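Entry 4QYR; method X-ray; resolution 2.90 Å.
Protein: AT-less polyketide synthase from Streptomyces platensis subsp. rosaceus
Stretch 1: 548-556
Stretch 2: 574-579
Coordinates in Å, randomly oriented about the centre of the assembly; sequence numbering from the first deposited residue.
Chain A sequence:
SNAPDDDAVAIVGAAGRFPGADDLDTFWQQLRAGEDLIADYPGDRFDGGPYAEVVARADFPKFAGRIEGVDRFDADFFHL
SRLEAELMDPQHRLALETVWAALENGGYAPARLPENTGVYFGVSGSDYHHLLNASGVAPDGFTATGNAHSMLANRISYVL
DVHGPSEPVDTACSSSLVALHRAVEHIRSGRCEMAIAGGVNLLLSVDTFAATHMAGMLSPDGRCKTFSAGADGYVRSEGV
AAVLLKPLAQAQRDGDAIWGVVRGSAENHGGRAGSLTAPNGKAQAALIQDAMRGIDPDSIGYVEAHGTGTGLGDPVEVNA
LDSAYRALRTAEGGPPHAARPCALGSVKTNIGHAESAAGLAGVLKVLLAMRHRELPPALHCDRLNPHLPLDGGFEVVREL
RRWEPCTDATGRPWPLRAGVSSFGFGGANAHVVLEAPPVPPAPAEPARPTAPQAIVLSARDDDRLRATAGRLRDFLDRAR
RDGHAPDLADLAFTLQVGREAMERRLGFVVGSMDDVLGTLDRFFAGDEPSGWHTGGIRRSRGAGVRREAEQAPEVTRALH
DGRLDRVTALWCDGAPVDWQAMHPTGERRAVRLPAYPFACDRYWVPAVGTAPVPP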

ATOM      1  N   GLU A 548     -16.596 -25.377   2.432  1.00 82.63           N
ATOM      2  CA  GLU A 548     -17.875 -26.044   2.260  1.00 92.10           C
ATOM      3  C   GLU A 548     -18.176 -26.928   3.457  1.00 92.30           C
ATOM      4  O   GLU A 548     -17.265 -27.424   4.114  1.00 94.64           O
ATOM      5  N   ALA A 549     -19.458 -27.131   3.731  1.00 95.33           N
ATOM      6  CA  ALA A 549     -19.863 -27.980   4.837  1.00 97.75           C
ATOM      7  C   ALA A 549     -20.133 -29.397   4.353  1.00106.62           C
ATOM      8  O   ALA A 549     -21.201 -29.685   3.818  1.00108.80           O
ATOM      9  N   GLU A 550     -19.157 -30.281   4.524  1.00110.71           N
ATOM     10  CA  GLU A 550     -19.368 -31.684   4.197  1.00116.10           C
ATOM     11  C   GLU A 550     -19.301 -32.544   5.457  1.00110.62           C
ATOM     12  O   GLU A 550     -18.628 -32.198   6.432  1.00108.67           O
ATOM     13  N   GLN A 551     -20.010 -33.663   5.441  1.00102.16           N
ATOM     14  CA  GLN A 551     -20.021 -34.531   6.603  1.00 93.23           C
ATOM     15  C   GLN A 551     -20.226 -35.992   6.210  1.00 90.08           C
ATOM     16  O   GLN A 551     -21.237 -36.364   5.599  1.00 91.38           O
ATOM     17  N   ALA A 552     -19.240 -36.807   6.568  1.00 85.86           N
ATOM     18  CA  ALA A 552     -19.207 -38.221   6.211  1.00 87.56           C
ATOM     19  C   ALA A 552     -20.480 -38.951   6.646  1.00 91.92           C
ATOM     20  O   ALA A 552     -21.015 -38.686   7.724  1.00 91.67           O
ATOM     21  N   PRO A 553     -20.965 -39.877   5.799  1.00 95.69           N
ATOM     22  CA  PRO A 553     -22.266 -40.510   6.016  1.00101.00           C
ATOM     23  C   PRO A 553     -22.353 -41.201   7.364  1.00104.64           C
ATOM     24  O   PRO A 553     -23.410 -41.159   7.998  1.00106.71           O
ATOM     25  N   GLU A 554     -21.254 -41.816   7.799  1.00104.18           N
ATOM     26  CA  GLU A 554     -21.261 -42.530   9.069  1.00107.13           C
ATOM     27  C   GLU A 554     -21.328 -41.557  10.236  1.00104.23           C
ATOM     28  O   GLU A 554     -22.118 -41.750  11.160  1.00107.53           O
ATOM     29  N   VAL A 555     -20.503 -40.514  10.194  1.00 99.98           N
ATOM     30  CA  VAL A 555     -20.528 -39.485  11.228  1.00 96.62           C
ATOM     31  C   VAL A 555     -21.935 -38.913  11.379  1.00 94.69           C
ATOM     32  O   VAL A 555     -22.377 -38.635  12.490  1.00 85.76           O
ATOM     33  N   THR A 556     -22.634 -38.764  10.253  1.00 94.84           N
ATOM     34  CA  THR A 556     -23.947 -38.118  10.223  1.00 98.44           C
ATOM     35  C   THR A 556     -24.954 -38.812  11.113  1.00110.71           C
ATOM     36  O   THR A 556     -25.782 -38.160  11.762  1.00108.09           O
ATOM     37  N   GLY A 574      -9.665 -39.234   9.807  1.00 82.55           N
ATOM     38  CA  GLY A 574      -9.912 -38.345   8.686  1.00 73.73           C
ATOM     39  C   GLY A 574     -11.350 -38.129   8.256  1.00 82.85           C
ATOM     40  O   GLY A 574     -11.592 -37.615   7.163  1.00 75.09           O
ATOM     41  N   ALA A 575     -12.306 -38.506   9.100  1.00 80.55           N
ATOM     42  CA  ALA A 575     -13.711 -38.346   8.742  1.00 85.32           C
ATOM     43  C   ALA A 575     -14.113 -36.883   8.828  1.00 87.21           C
ATOM     44  O   ALA A 575     -13.922 -36.252   9.863  1.00 90.80           O
ATOM     45  N   PRO A 576     -14.655 -36.327   7.733  1.00 84.57           N
ATOM     46  CA  PRO A 576     -15.071 -34.920   7.764  1.00 82.78           C
ATOM     47  C   PRO A 576     -16.283 -34.701   8.666  1.00 85.24           C
ATOM     48  O   PRO A 576     -17.255 -35.451   8.596  1.00 81.94           O
ATOM     49  N   VAL A 577     -16.202 -33.678   9.509  1.00 75.79           N
ATOM     50  CA  VAL A 577     -17.252 -33.363  10.462  1.00 78.82           C
ATOM     51  C   VAL A 577     -17.723 -31.916  10.267  1.00 80.77           C
ATOM     52  O   VAL A 577     -16.939 -31.041   9.884  1.00 82.30           O
ATOM     53  N   ASP A 578     -19.006 -31.675  10.507  1.00 79.88           N
ATOM     54  CA  ASP A 578     -19.582 -30.347  10.361  1.00 80.91           C
ATOM     55  C   ASP A 578     -19.910 -29.794  11.737  1.00 83.62           C
ATOM     56  O   ASP A 578     -21.072 -29.731  12.130  1.00 90.75           O
ATOM     57  N   TRP A 579     -18.884 -29.382  12.465  1.00 73.67           N
ATOM     58  CA  TRP A 579     -19.065 -29.030  13.857  1.00 73.67           C
ATOM     59  C   TRP A 579     -20.057 -27.904  14.117  1.00 82.10           C
ATOM     60  O   TRP A 579     -20.703 -27.909  15.154  1.00 82.38           O
TER

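The most unusual feature of this contact is a glutamine side chain that binds the backbone of the other stretch. Gln 551 leaves its backbone sideways, but its extended chain (chi1 t, chi2 t) brings the amide end nearer. There OE1 of Gln 551 accepts a hydrogen bond from N of Asp 578 at 3.2 Å. The other end of the amide makes a weak hydrogen bond within its own stretch, from NE2 of Gln 551 to OG1 of Thr 556 at 3.4 Å. Thr 556 is rotamer m, and its OG1 donates in turn to O of Ala 552 at 2.9 Å.

The second hydrogen bond across the stretches is purely backbone. N of Ala 552 donates to O of Pro 576 at 3.1 Å, and the angle of 166° is close to straight. The same oxygen receives a CA-H...O contact, with CA of Gln 551 at 3.5 Å from O of Pro 576.

Beside these polar links lies a small apolar cluster. Ala 552, Val 555, Ala 575 and Pro 576 all point toward the opposing stretch. Val 555 is rotamer t and buried. CG2 of Val 555 lies 3.7 Å from CB of Ala 575, while CG1 of Val 555 lies 4.0 Å from CG2 of Val 577. Val 577 is also t; its CA-to-CB bond points away, yet CG2 still reaches this contact. CB of Ala 552 packs 3.9 Å from CD of Pro 576.

Two further contacts pair a carboxylate oxygen with a carbon, and no hydrogen bond is involved. Glu 550 (chi1 p, chi2 t) starts away, but its end comes nearer, placing OE2 of Glu 550 3.6 Å from CG of Pro 576. Asp 578 (chi1 t) points toward stretch 1, with its OD2 3.2 Å from CB of Ala 549. Trp 579 (chi1 m) points away and takes no part.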

ATOM      1  CB  GLU A 548     -17.885 -26.890   0.992  1.00104.80           C
ATOM      2  CG  GLU A 548     -17.213 -26.247  -0.206  1.00110.88           C
ATOM      3  CD  GLU A 548     -17.046 -27.229  -1.358  1.00119.71           C
ATOM      4  OE1 GLU A 548     -16.480 -28.328  -1.138  1.00123.27           O
ATOM      5  OE2 GLU A 548     -17.501 -26.909  -2.480  1.00121.93           O
ATOM      6  CB  ALA A 549     -21.084 -27.407   5.515  1.00 92.11           C
ATOM      7  CB  GLU A 550     -18.346 -32.165   3.172  1.00125.64           C
ATOM      8  CG  GLU A 550     -16.967 -32.391   3.754  1.00131.30           C
ATOM      9  CD  GLU A 550     -16.046 -33.098   2.785  1.00137.94           C
ATOM     10  OE1 GLU A 550     -16.555 -33.687   1.807  1.00142.87           O
ATOM     11  OE2 GLU A 550     -14.816 -33.075   3.008  1.00137.43           O
ATOM     12  CB  GLN A 551     -21.094 -34.080   7.596  1.00 91.43           C
ATOM     13  CG  GLN A 551     -21.315 -35.059   8.753  1.00 91.97           C
ATOM     14  CD  GLN A 551     -22.053 -34.435   9.928  1.00 87.63           C
ATOM     15  OE1 GLN A 551     -21.740 -33.320  10.358  1.00 82.81           O
ATOM     16  NE2 GLN A 551     -23.051 -35.147  10.443  1.00 86.93           N
ATOM     17  CB  ALA A 552     -17.972 -38.882   6.822  1.00 84.28           C
ATOM     18  CB  PRO A 553     -22.354 -41.522   4.871  1.00104.14           C
ATOM     19  CG  PRO A 553     -20.932 -41.766   4.468  1.00101.49           C
ATOM     20  CD  PRO A 553     -20.268 -40.452   4.636  1.00 95.84           C
ATOM     21  CB  GLU A 554     -20.037 -43.434   9.223  1.00111.51           C
ATOM     22  CG  GLU A 554     -20.160 -44.344  10.448  1.00118.24           C
ATOM     23  CD  GLU A 554     -18.998 -45.307  10.629  1.00122.92           C
ATOM     24  OE1 GLU A 554     -18.176 -45.456   9.698  1.00123.28           O
ATOM     25  OE2 GLU A 554     -18.921 -45.932  11.710  1.00126.01           O
ATOM     26  CB  VAL A 555     -19.530 -38.321  10.930  1.00 79.45           C
ATOM     27  CG1 VAL A 555     -19.335 -37.461  12.163  1.00 76.94           C
ATOM     28  CG2 VAL A 555     -18.188 -38.862  10.484  1.00 78.66           C
ATOM     29  CB  THR A 556     -24.511 -38.052   8.792  1.00 93.60           C
ATOM     30  OG1 THR A 556     -23.572 -37.399   7.927  1.00 87.98           O
ATOM     31  CG2 THR A 556     -25.835 -37.300   8.768  1.00 93.62           C
ATOM     32  CB  ALA A 575     -14.595 -39.193   9.636  1.00 90.19           C
ATOM     33  CB  PRO A 576     -15.413 -34.618   6.298  1.00 81.75           C
ATOM     34  CG  PRO A 576     -14.656 -35.640   5.518  1.00 81.88           C
ATOM     35  CD  PRO A 576     -14.685 -36.876   6.368  1.00 83.35           C
ATOM     36  CB  VAL A 577     -16.761 -33.577  11.912  1.00 77.33           C
ATOM     37  CG1 VAL A 577     -17.876 -33.342  12.904  1.00 79.13           C
ATOM     38  CG2 VAL A 577     -16.204 -34.985  12.088  1.00 78.67           C
ATOM     39  CB  ASP A 578     -20.834 -30.408   9.480  1.00 87.71           C
ATOM     40  CG  ASP A 578     -21.404 -29.036   9.152  1.00 88.62           C
ATOM     41  OD1 ASP A 578     -21.155 -28.052   9.890  1.00 83.69           O
ATOM     42  OD2 ASP A 578     -22.127 -28.951   8.140  1.00 93.33           O
ATOM     43  CB  TRP A 579     -17.721 -28.676  14.476  1.00 70.00           C
ATOM     44  CG  TRP A 579     -16.669 -29.696  14.230  1.00 69.50           C
ATOM     45  CD1 TRP A 579     -15.751 -29.703  13.227  1.00 67.34           C
ATOM     46  CD2 TRP A 579     -16.431 -30.880  14.998  1.00 80.70           C
ATOM     47  NE1 TRP A 579     -14.946 -30.813  13.325  1.00 67.80           N
ATOM     48  CE2 TRP A 579     -15.343 -31.550  14.407  1.00 70.29           C
ATOM     49  CE3 TRP A 579     -17.033 -31.439  16.134  1.00 80.04           C
ATOM     50  CZ2 TRP A 579     -14.844 -32.750  14.913  1.00 82.75           C
ATOM     51  CZ3 TRP A 579     -16.536 -32.626  16.633  1.00 75.63           C
ATOM     52  CH2 TRP A 579     -15.451 -33.267  16.027  1.00 74.41           C
TER